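Local coordinates for lovastatin nonaketide synthase, polyketide synthase component (Aspergillus terreus, PDB 7CPX), which builds the nonaketide precursor of lovastatin, dihydromonacolin L, from malonyl-CoA as a homodimeric, iterative multidomain polyketide synthase working together with LovC, at residues A113-D119 and L512-V517; R231-W235 and A319-G323; E1123-Y1129 and R1190-Y1196. The protein carries 2 engineered substitutions. All blocks are in the same frame, centred on the assembly; numbering follows the deposited sequence.

Interaction 1 of 3, residues A113-D119 and L512-V517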
loop_
_atom_site.group_PDB
_atom_site.type_symbol
_atom_site.label_atom_id
_atom_site.label_comp_id
_atom_site.label_asym_id
_atom_site.label_seq_id
_atom_site.Cartn_x
_atom_site.Cartn_y
_atom_site.Cartn_z
ATOM N N ALA A 113 37.067 11.854 35.889
ATOM C CA ALA A 113 37.057 12.451 37.217
ATOM C C ALA A 113 37.956 11.696 38.182
ATOM O O ALA A 113 38.336 12.248 39.222
ATOM C CB ALA A 113 35.631 12.494 37.762
ATOM N N GLY A 114 38.301 10.452 37.867
ATOM C CA GLY A 114 39.171 9.670 38.719
ATOM C C GLY A 114 38.402 8.903 39.772
ATOM O O GLY A 114 38.748 8.941 40.956
ATOM N N MET A 115 37.354 8.201 39.352
ATOM C CA MET A 115 36.475 7.485 40.265
ATOM C C MET A 115 36.287 6.053 39.799
ATOM O O MET A 115 36.107 5.795 38.605
ATOM C CB MET A 115 35.118 8.170 40.362
ATOM C CG MET A 115 35.166 9.522 41.028
ATOM S SD MET A 115 33.572 10.348 40.970
ATOM C CE MET A 115 33.880 11.715 42.073
ATOM N N ARG A 116 36.327 5.126 40.751
ATOM C CA ARG A 116 36.017 3.736 40.463
ATOM C C ARG A 116 34.515 3.515 40.548
ATOM O O ARG A 116 33.848 4.020 41.454
ATOM C CB ARG A 116 36.737 2.809 41.442
ATOM C CG ARG A 116 38.216 3.102 41.611
ATOM C CD ARG A 116 38.917 1.964 42.336
ATOM N NE ARG A 116 38.313 1.692 43.635
ATOM C CZ ARG A 116 38.711 2.229 44.781
ATOM N NH1 ARG A 116 39.725 3.077 44.835
ATOM N NH2 ARG A 116 38.075 1.907 45.904
ATOM N N ILE A 117 33.980 2.755 39.590
ATOM C CA ILE A 117 32.555 2.444 39.614
ATOM C C ILE A 117 32.190 1.735 40.908
ATOM O O ILE A 117 31.079 1.899 41.426
ATOM C CB ILE A 117 32.173 1.602 38.382
ATOM C CG1 ILE A 117 30.657 1.424 38.310
ATOM C CG2 ILE A 117 32.853 0.244 38.433
ATOM C CD1 ILE A 117 30.181 0.764 37.035
ATOM N N GLN A 118 33.113 0.939 41.453
ATOM C CA GLN A 118 32.862 0.283 42.731
ATOM C C GLN A 118 32.693 1.305 43.847
ATOM O O GLN A 118 31.824 1.153 44.714
ATOM C CB GLN A 118 34.000 -0.682 43.061
ATOM C CG GLN A 118 34.058 -1.916 42.173
ATOM C CD GLN A 118 34.533 -1.609 40.767
ATOM O OE1 GLN A 118 35.126 -0.560 40.514
ATOM N NE2 GLN A 118 34.269 -2.523 39.841
ATOM N N ASP A 119 33.521 2.352 43.846
ATOM C CA ASP A 119 33.420 3.370 44.887
ATOM C C ASP A 119 32.064 4.060 44.846
ATOM O O ASP A 119 31.428 4.262 45.888
ATOM C CB ASP A 119 34.546 4.390 44.729
ATOM C CG ASP A 119 34.565 5.417 45.845
ATOM O OD1 ASP A 119 33.779 5.274 46.805
ATOM O OD2 ASP A 119 35.368 6.370 45.763
ATOM N N LEU A 512 45.188 2.696 39.452
ATOM C CA LEU A 512 44.837 1.853 40.591
ATOM C C LEU A 512 43.706 2.454 41.421
ATOM O O LEU A 512 42.648 1.839 41.582
ATOM C CB LEU A 512 46.072 1.625 41.469
ATOM C CG LEU A 512 46.951 0.434 41.095
ATOM C CD1 LEU A 512 48.303 0.550 41.768
ATOM C CD2 LEU A 512 46.273 -0.865 41.492
ATOM N N ARG A 513 43.919 3.657 41.948
ATOM C CA ARG A 513 43.004 4.270 42.900
ATOM C C ARG A 513 41.919 5.100 42.231
ATOM O O ARG A 513 40.825 5.238 42.791
ATOM C CB ARG A 513 43.794 5.156 43.869
ATOM C CG ARG A 513 43.348 5.089 45.325
ATOM C CD ARG A 513 42.613 6.350 45.755
ATOM N NE ARG A 513 41.226 6.358 45.303
ATOM C CZ ARG A 513 40.200 5.909 46.014
ATOM N NH1 ARG A 513 40.365 5.402 47.226
ATOM N NH2 ARG A 513 38.978 5.965 45.496
ATOM N N LYS A 514 42.191 5.653 41.048
ATOM C CA LYS A 514 41.283 6.584 40.388
ATOM C C LYS A 514 40.720 6.025 39.087
ATOM O O LYS A 514 40.263 6.793 38.235
ATOM C CB LYS A 514 41.994 7.913 40.127
ATOM C CG LYS A 514 42.687 8.507 41.348
ATOM C CD LYS A 514 41.698 8.922 42.431
ATOM C CE LYS A 514 41.051 10.259 42.114
ATOM N NZ LYS A 514 39.893 10.537 43.007
ATOM N N ARG A 515 40.745 4.707 38.909
ATOM C CA ARG A 515 40.181 4.079 37.724
ATOM C C ARG A 515 39.438 2.817 38.133
ATOM O O ARG A 515 39.885 2.080 39.014
ATOM C CB ARG A 515 41.268 3.752 36.694
ATOM C CG ARG A 515 41.855 4.983 36.021
ATOM C CD ARG A 515 41.062 5.402 34.804
ATOM N NE ARG A 515 41.189 4.439 33.717
ATOM C CZ ARG A 515 41.163 4.745 32.427
ATOM N NH1 ARG A 515 41.047 5.997 32.013
ATOM N NH2 ARG A 515 41.269 3.773 31.527
ATOM N N SER A 516 38.306 2.577 37.480
ATOM C CA SER A 516 37.418 1.498 37.885
ATOM C C SER A 516 38.065 0.137 37.662
ATOM O O SER A 516 38.833 -0.062 36.718
ATOM C CB SER A 516 36.106 1.580 37.109
ATOM O OG SER A 516 35.443 2.806 37.360
ATOM N N VAL A 517 37.743 -0.801 38.545
ATOM C CA VAL A 517 38.146 -2.195 38.402
ATOM C C VAL A 517 37.011 -2.953 37.733
ATOM O O VAL A 517 35.833 -2.736 38.040
ATOM C CB VAL A 517 38.500 -2.811 39.767
ATOM C CG1 VAL A 517 38.856 -4.280 39.607
ATOM C CG2 VAL A 517 39.648 -2.055 40.412
#

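Interaction 2 of 3, residues R231-W235 and A319-G323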
loop_
_atom_site.group_PDB
_atom_site.type_symbol
_atom_site.label_atom_id
_atom_site.label_comp_id
_atom_site.label_asym_id
_atom_site.label_seq_id
_atom_site.Cartn_x
_atom_site.Cartn_y
_atom_site.Cartn_z
ATOM N N ARG A 231 24.016 25.554 9.212
ATOM C CA ARG A 231 24.966 26.007 10.217
ATOM C C ARG A 231 24.319 27.064 11.095
ATOM O O ARG A 231 23.591 27.930 10.605
ATOM C CB ARG A 231 26.237 26.562 9.565
ATOM C CG ARG A 231 27.013 25.519 8.786
ATOM C CD ARG A 231 28.260 26.097 8.150
ATOM N NE ARG A 231 28.986 25.093 7.380
ATOM C CZ ARG A 231 28.678 24.730 6.142
ATOM N NH1 ARG A 231 27.654 25.265 5.497
ATOM N NH2 ARG A 231 29.414 23.803 5.537
ATOM N N SER A 232 24.592 26.986 12.396
ATOM C CA SER A 232 24.057 27.937 13.369
ATOM C C SER A 232 24.944 29.174 13.359
ATOM O O SER A 232 25.863 29.318 14.166
ATOM C CB SER A 232 23.993 27.314 14.757
ATOM O OG SER A 232 23.192 26.147 14.758
ATOM N N ARG A 233 24.664 30.084 12.430
ATOM C CA ARG A 233 25.445 31.310 12.288
ATOM C C ARG A 233 25.054 32.258 13.415
ATOM O O ARG A 233 24.154 33.088 13.280
ATOM C CB ARG A 233 25.217 31.938 10.920
ATOM C CG ARG A 233 25.674 31.070 9.763
ATOM C CD ARG A 233 25.594 31.819 8.446
ATOM N NE ARG A 233 26.794 31.623 7.641
ATOM C CZ ARG A 233 26.989 30.599 6.821
ATOM N NH1 ARG A 233 26.079 29.651 6.667
ATOM N NH2 ARG A 233 28.128 30.522 6.139
ATOM N N MET A 234 25.746 32.128 14.542
ATOM C CA MET A 234 25.447 32.941 15.712
ATOM C C MET A 234 25.638 34.420 15.402
ATOM O O MET A 234 26.710 34.837 14.952
ATOM C CB MET A 234 26.345 32.520 16.875
ATOM C CG MET A 234 26.301 33.447 18.078
ATOM S SD MET A 234 27.439 32.927 19.371
ATOM C CE MET A 234 27.388 34.355 20.445
ATOM N N TRP A 235 24.595 35.208 15.646
ATOM C CA TRP A 235 24.624 36.665 15.568
ATOM C C TRP A 235 25.103 37.179 14.216
ATOM O O TRP A 235 25.465 38.356 14.100
ATOM C CB TRP A 235 25.498 37.264 16.676
ATOM C CG TRP A 235 25.021 36.974 18.071
ATOM C CD1 TRP A 235 24.080 36.062 18.448
ATOM C CD2 TRP A 235 25.463 37.609 19.275
ATOM N NE1 TRP A 235 23.911 36.087 19.808
ATOM C CE2 TRP A 235 24.749 37.029 20.341
ATOM C CE3 TRP A 235 26.396 38.610 19.555
ATOM C CZ2 TRP A 235 24.938 37.417 21.663
ATOM C CZ3 TRP A 235 26.581 38.993 20.867
ATOM C CH2 TRP A 235 25.856 38.399 21.903
ATOM N N ALA A 319 27.104 32.002 24.770
ATOM C CA ALA A 319 25.732 32.365 24.476
ATOM C C ALA A 319 24.984 31.195 23.853
ATOM O O ALA A 319 25.575 30.270 23.288
ATOM C CB ALA A 319 25.694 33.571 23.539
ATOM N N HIS A 320 23.659 31.242 23.979
ATOM C CA HIS A 320 22.819 30.298 23.257
ATOM C C HIS A 320 23.185 30.283 21.780
ATOM O O HIS A 320 23.380 29.214 21.191
ATOM C CB HIS A 320 21.349 30.667 23.453
ATOM C CG HIS A 320 20.395 29.577 23.080
ATOM N ND1 HIS A 320 20.703 28.241 23.220
ATOM C CD2 HIS A 320 19.135 29.624 22.589
ATOM C CE1 HIS A 320 19.677 27.512 22.820
ATOM N NE2 HIS A 320 18.712 28.327 22.433
ATOM N N GLY A 321 23.293 31.463 21.172
ATOM C CA GLY A 321 23.849 31.613 19.840
ATOM C C GLY A 321 23.423 30.540 18.862
ATOM O O GLY A 321 24.262 29.803 18.336
ATOM N N THR A 322 22.120 30.439 18.612
ATOM C CA THR A 322 21.581 29.411 17.737
ATOM C C THR A 322 21.517 29.838 16.278
ATOM O O THR A 322 21.224 29.001 15.419
ATOM C CB THR A 322 20.177 29.011 18.204
ATOM O OG1 THR A 322 19.268 30.092 17.968
ATOM C CG2 THR A 322 20.192 28.692 19.677
ATOM N N GLY A 323 21.791 31.102 15.975
ATOM C CA GLY A 323 21.669 31.580 14.617
ATOM C C GLY A 323 20.256 31.890 14.184
ATOM O O GLY A 323 20.021 32.086 12.987
#

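Interaction 3 of 3, residues E1123-Y1129 and R1190-Y1196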
loop_
_atom_site.group_PDB
_atom_site.type_symbol
_atom_site.label_atom_id
_atom_site.label_comp_id
_atom_site.label_asym_id
_atom_site.label_seq_id
_atom_site.Cartn_x
_atom_site.Cartn_y
_atom_site.Cartn_z
ATOM N N GLU A 1123 -12.968 32.013 -23.590
ATOM C CA GLU A 1123 -14.202 31.235 -23.636
ATOM C C GLU A 1123 -14.135 30.062 -22.669
ATOM O O GLU A 1123 -15.111 29.762 -21.969
ATOM C CB GLU A 1123 -14.460 30.740 -25.058
ATOM C CG GLU A 1123 -15.890 30.291 -25.301
ATOM C CD GLU A 1123 -16.081 29.662 -26.666
ATOM O OE1 GLU A 1123 -15.097 29.129 -27.220
ATOM O OE2 GLU A 1123 -17.215 29.700 -27.187
ATOM N N LEU A 1124 -12.984 29.390 -22.609
ATOM C CA LEU A 1124 -12.830 28.276 -21.682
ATOM C C LEU A 1124 -13.084 28.721 -20.247
ATOM O O LEU A 1124 -13.783 28.036 -19.491
ATOM C CB LEU A 1124 -11.430 27.677 -21.826
ATOM C CG LEU A 1124 -11.142 26.809 -23.054
ATOM C CD1 LEU A 1124 -9.885 25.993 -22.817
ATOM C CD2 LEU A 1124 -12.304 25.894 -23.397
ATOM N N GLY A 1125 -12.532 29.869 -19.858
ATOM C CA GLY A 1125 -12.819 30.406 -18.540
ATOM C C GLY A 1125 -14.286 30.748 -18.368
ATOM O O GLY A 1125 -14.865 30.525 -17.302
ATOM N N LEU A 1126 -14.907 31.294 -19.416
ATOM C CA LEU A 1126 -16.342 31.552 -19.365
ATOM C C LEU A 1126 -17.117 30.279 -19.063
ATOM O O LEU A 1126 -18.160 30.329 -18.403
ATOM C CB LEU A 1126 -16.829 32.153 -20.684
ATOM C CG LEU A 1126 -16.340 33.554 -21.055
ATOM C CD1 LEU A 1126 -16.921 33.968 -22.396
ATOM C CD2 LEU A 1126 -16.702 34.565 -19.983
ATOM N N MET A 1127 -16.623 29.134 -19.533
ATOM C CA MET A 1127 -17.270 27.850 -19.293
ATOM C C MET A 1127 -16.679 27.120 -18.090
ATOM O O MET A 1127 -16.895 25.914 -17.939
ATOM C CB MET A 1127 -17.180 26.970 -20.540
ATOM C CG MET A 1127 -17.510 27.692 -21.838
ATOM S SD MET A 1127 -18.881 28.853 -21.689
ATOM C CE MET A 1127 -20.249 27.737 -21.393
ATOM N N GLY A 1128 -15.936 27.825 -17.238
ATOM C CA GLY A 1128 -15.428 27.268 -16.004
ATOM C C GLY A 1128 -13.993 26.789 -16.059
ATOM O O GLY A 1128 -13.413 26.507 -15.001
ATOM N N TYR A 1129 -13.401 26.691 -17.248
ATOM C CA TYR A 1129 -12.012 26.256 -17.398
ATOM C C TYR A 1129 -11.097 27.455 -17.164
ATOM O O TYR A 1129 -10.580 28.076 -18.096
ATOM C CB TYR A 1129 -11.776 25.669 -18.780
ATOM C CG TYR A 1129 -12.573 24.438 -19.128
ATOM C CD1 TYR A 1129 -13.875 24.543 -19.587
ATOM C CD2 TYR A 1129 -12.012 23.175 -19.038
ATOM C CE1 TYR A 1129 -14.602 23.428 -19.922
ATOM C CE2 TYR A 1129 -12.733 22.051 -19.372
ATOM C CZ TYR A 1129 -14.028 22.183 -19.814
ATOM O OH TYR A 1129 -14.755 21.066 -20.150
ATOM N N ARG A 1190 -19.212 28.888 -28.185
ATOM C CA ARG A 1190 -19.947 28.373 -27.030
ATOM C C ARG A 1190 -20.518 26.982 -27.286
ATOM O O ARG A 1190 -21.543 26.611 -26.709
ATOM C CB ARG A 1190 -21.067 29.326 -26.606
ATOM C CG ARG A 1190 -20.607 30.744 -26.348
ATOM C CD ARG A 1190 -19.691 30.849 -25.146
ATOM N NE ARG A 1190 -19.236 32.221 -24.953
ATOM C CZ ARG A 1190 -19.993 33.198 -24.474
ATOM N NH1 ARG A 1190 -21.253 32.989 -24.126
ATOM N NH2 ARG A 1190 -19.477 34.417 -24.348
ATOM N N ARG A 1191 -19.870 26.200 -28.149
ATOM C CA ARG A 1191 -20.211 24.791 -28.267
ATOM C C ARG A 1191 -19.862 24.015 -27.005
ATOM O O ARG A 1191 -20.348 22.891 -26.831
ATOM C CB ARG A 1191 -19.495 24.181 -29.472
ATOM C CG ARG A 1191 -20.010 22.818 -29.887
ATOM C CD ARG A 1191 -19.615 22.495 -31.317
ATOM N NE ARG A 1191 -19.475 21.061 -31.546
ATOM C CZ ARG A 1191 -20.488 20.216 -31.660
ATOM N NH1 ARG A 1191 -21.743 20.618 -31.537
ATOM N NH2 ARG A 1191 -20.238 18.933 -31.900
ATOM N N LEU A 1192 -19.043 24.590 -26.129
ATOM C CA LEU A 1192 -18.646 23.956 -24.875
ATOM C C LEU A 1192 -19.540 24.470 -23.747
ATOM O O LEU A 1192 -19.101 25.125 -22.801
ATOM C CB LEU A 1192 -17.173 24.235 -24.595
ATOM C CG LEU A 1192 -16.493 23.404 -23.512
ATOM C CD1 LEU A 1192 -16.271 21.988 -24.001
ATOM C CD2 LEU A 1192 -15.179 24.047 -23.109
ATOM N N ARG A 1193 -20.827 24.145 -23.863
ATOM C CA ARG A 1193 -21.835 24.704 -22.973
ATOM C C ARG A 1193 -21.739 24.189 -21.543
ATOM O O ARG A 1193 -22.394 24.752 -20.658
ATOM C CB ARG A 1193 -23.232 24.423 -23.529
ATOM C CG ARG A 1193 -23.791 25.567 -24.354
ATOM C CD ARG A 1193 -24.952 25.126 -25.219
ATOM N NE ARG A 1193 -24.514 24.698 -26.542
ATOM C CZ ARG A 1193 -24.185 25.529 -27.522
ATOM N NH1 ARG A 1193 -24.208 26.841 -27.353
ATOM N NH2 ARG A 1193 -23.819 25.031 -28.699
ATOM N N CYS A 1194 -20.949 23.148 -21.289
ATOM C CA CYS A 1194 -20.738 22.659 -19.934
ATOM C C CYS A 1194 -19.279 22.265 -19.772
ATOM O O CYS A 1194 -18.579 21.977 -20.745
ATOM C CB CYS A 1194 -21.656 21.474 -19.606
ATOM S SG CYS A 1194 -21.424 20.033 -20.659
ATOM N N LEU A 1195 -18.828 22.260 -18.521
ATOM C CA LEU A 1195 -17.427 21.997 -18.201
ATOM C C LEU A 1195 -17.188 20.494 -18.254
ATOM O O LEU A 1195 -17.588 19.756 -17.352
ATOM C CB LEU A 1195 -17.077 22.570 -16.833
ATOM C CG LEU A 1195 -15.592 22.780 -16.519
ATOM C CD1 LEU A 1195 -15.436 23.522 -15.207
ATOM C CD2 LEU A 1195 -14.848 21.461 -16.459
ATOM N N TYR A 1196 -16.528 20.038 -19.314
ATOM C CA TYR A 1196 -16.128 18.644 -19.446
ATOM C C TYR A 1196 -14.755 18.462 -18.814
ATOM O O TYR A 1196 -13.832 19.235 -19.095
ATOM C CB TYR A 1196 -16.087 18.220 -20.912
ATOM C CG TYR A 1196 -17.377 18.391 -21.674
ATOM C CD1 TYR A 1196 -17.691 19.594 -22.279
ATOM C CD2 TYR A 1196 -18.272 17.341 -21.807
ATOM C CE1 TYR A 1196 -18.863 19.754 -22.984
ATOM C CE2 TYR A 1196 -19.444 17.491 -22.513
ATOM C CZ TYR A 1196 -19.737 18.699 -23.102
ATOM O OH TYR A 1196 -20.909 18.855 -23.805
#

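Interaction 1 of 3, residues A113-D119 and L512-V517
A Schellman motif and a helix N-cap of the ketosynthase dock on the chain leaving helix 504-513, tying the ketoacyl-synthetase C-terminal extension onto the N-terminal part. Gly-114 ends helix 97-113 at positive phi, where a CB would jam against Ala-113 O and strike Lys-514 CE; its CA meets Lys-514 O at 3.1 Å in a CA-H...O contact. The Lys-514 ammonium has its main partner in Asp-264 and a weak hydrogen bond to Gly-114 O, whose modelled place is less certain. Met-115 points its CB away from 512-517, its side chain touching Val-110 and Met-202, while its O receives a weak hydrogen bond from Ser-516 OG (3.3 Å). At the N-cap, Arg-116 NH1 donates to Arg-513 O (3.2 Å), although the guanidiniums lie close. Ile-117 N donates to Ser-516 OG (2.7 Å). Val-517 N donates to Gln-118 OE1 (3.3 Å), and Gln-118 NE2 to Val-517 O at a very short 2.4 Å. Asp-119 OD2 forms a long salt bridge with Arg-513 NH2 (3.6 Å).

Interaction 2 of 3, residues R231-W235 and A319-G323
Neither segment forms a regular helix or strand, and their touching parts run at 109° to each other. Segment 231-235 advances through two successive inverse gamma turns, centred on Ser-232 and Arg-233, while 319-323 leaves strand 316-318 and winds toward helix 327-339. Their CA atoms come closest at Met-234 and Gly-323 (4.2 Å), and Gly-323 CA makes a CA-H...O contact with Arg-233 O at 3.2 Å. Two glycines permit this approach. A CB on Gly-323 would run into Arg-233 N, and one on Gly-321 into Met-234 SD; both residues also have positive phi. The extended Met-234 side chain lies along the second loop, with CG 3.5 Å from Gly-321 CA and CE 3.6 Å from Ala-319 CB. Trp-235 adds a looser contact, CZ2 to Ala-319 CB at 4.3 Å, and Val-358 of the neighbouring strand 356-358 touches all three of Met-234, Trp-235 and Ala-319. Near the other end, Ser-232 CB rests 3.3 Å from Thr-322 O, its hydroxyl being bonded to Ala-243 N. The His-320 ring leads away from segment 231-235 to meet those of Phe-434 and His-367, and Thr-322 also touches His-367, while its hydroxyl pairs with that of Thr-324. His-320 and His-367, with Cys-181, are the predicted catalytic residues, so segment 231-235 packs on the AHGTG loop, on the side away from the His-320 ring, in a thiolase-fold ketosynthase with its Cys-His-His active site.

Interaction 3 of 3, residues E1123-Y1129 and R1190-Y1196
Leucine and tyrosine side chains make the apolar centre. Leu-1192 points from its loop toward the end of helix 1117-1126, where its CD2 lies 3.4 Å from Leu-1124 CD2 and 3.3 Å from Tyr-1129 CE1; Ile-1181 of helix 1170-1184 touches all three residues. Leu-1195 lies over one face of the Tyr-1129 ring in a CH-pi contact, its CG 3.8 Å from the ring centroid and 19° off the normal. Next to this centre, Met-1127 folds along the loop backbone, with CG 3.2 Å from Leu-1192 O and CE 3.7 Å from Arg-1193 O. Gly-1128, at phi 98°, is the C-prime residue of a Schellman motif: Tyr-1129 N bonds to Leu-1124 O at 2.6 Å and Gly-1128 N to Gly-1125 O at 2.9 Å. A side chain there would collide with Leu-1195 CD1. Further out, the Tyr-1129 hydroxyl donates to Tyr-1196 O at the start of strand 1196-1206; the modelled OH-to-O distance of 2.3 Å is very short and the hydroxyl is crowded, so its exact place is uncertain. At the polar edge Glu-1123 OE2 accepts a very short hydrogen bond from Arg-1190 N (2.4 Å) and forms a long salt bridge to Arg-1190 NE (3.9 Å). Both segments belong to the dehydratase domain, within its predicted C-terminal hotdog fold. The Tyr-1129 side chain lies about 7 Å from those of His-985 and Asp-1174, the predicted proton acceptor and donor, which places this helix-end-to-loop contact beside the His-Asp site of a double-hotdog dehydratase.

How the interactions relate
Following the chain from the N terminus, segment 113-119 comes first, but its partner 512-517 arrives only after 392 intervening residues, so interaction 1 joins the early ketosynthase to the later part of its C-terminal extension. Within that long loop interaction 2 opens and closes, bringing together two loops of the ketosynthase across 83 residues. The two contacts do not touch: their nearest atoms are about 25 Å apart. Interaction 3 follows in series, closing a 60-residue loop within the dehydratase, and its centre lies 56 Å from that of interaction 2 and 85 Å from that of interaction 1. No two loops cross; interactions 1 and 2 both belong to the ketosynthase part, interaction 3 to the dehydratase.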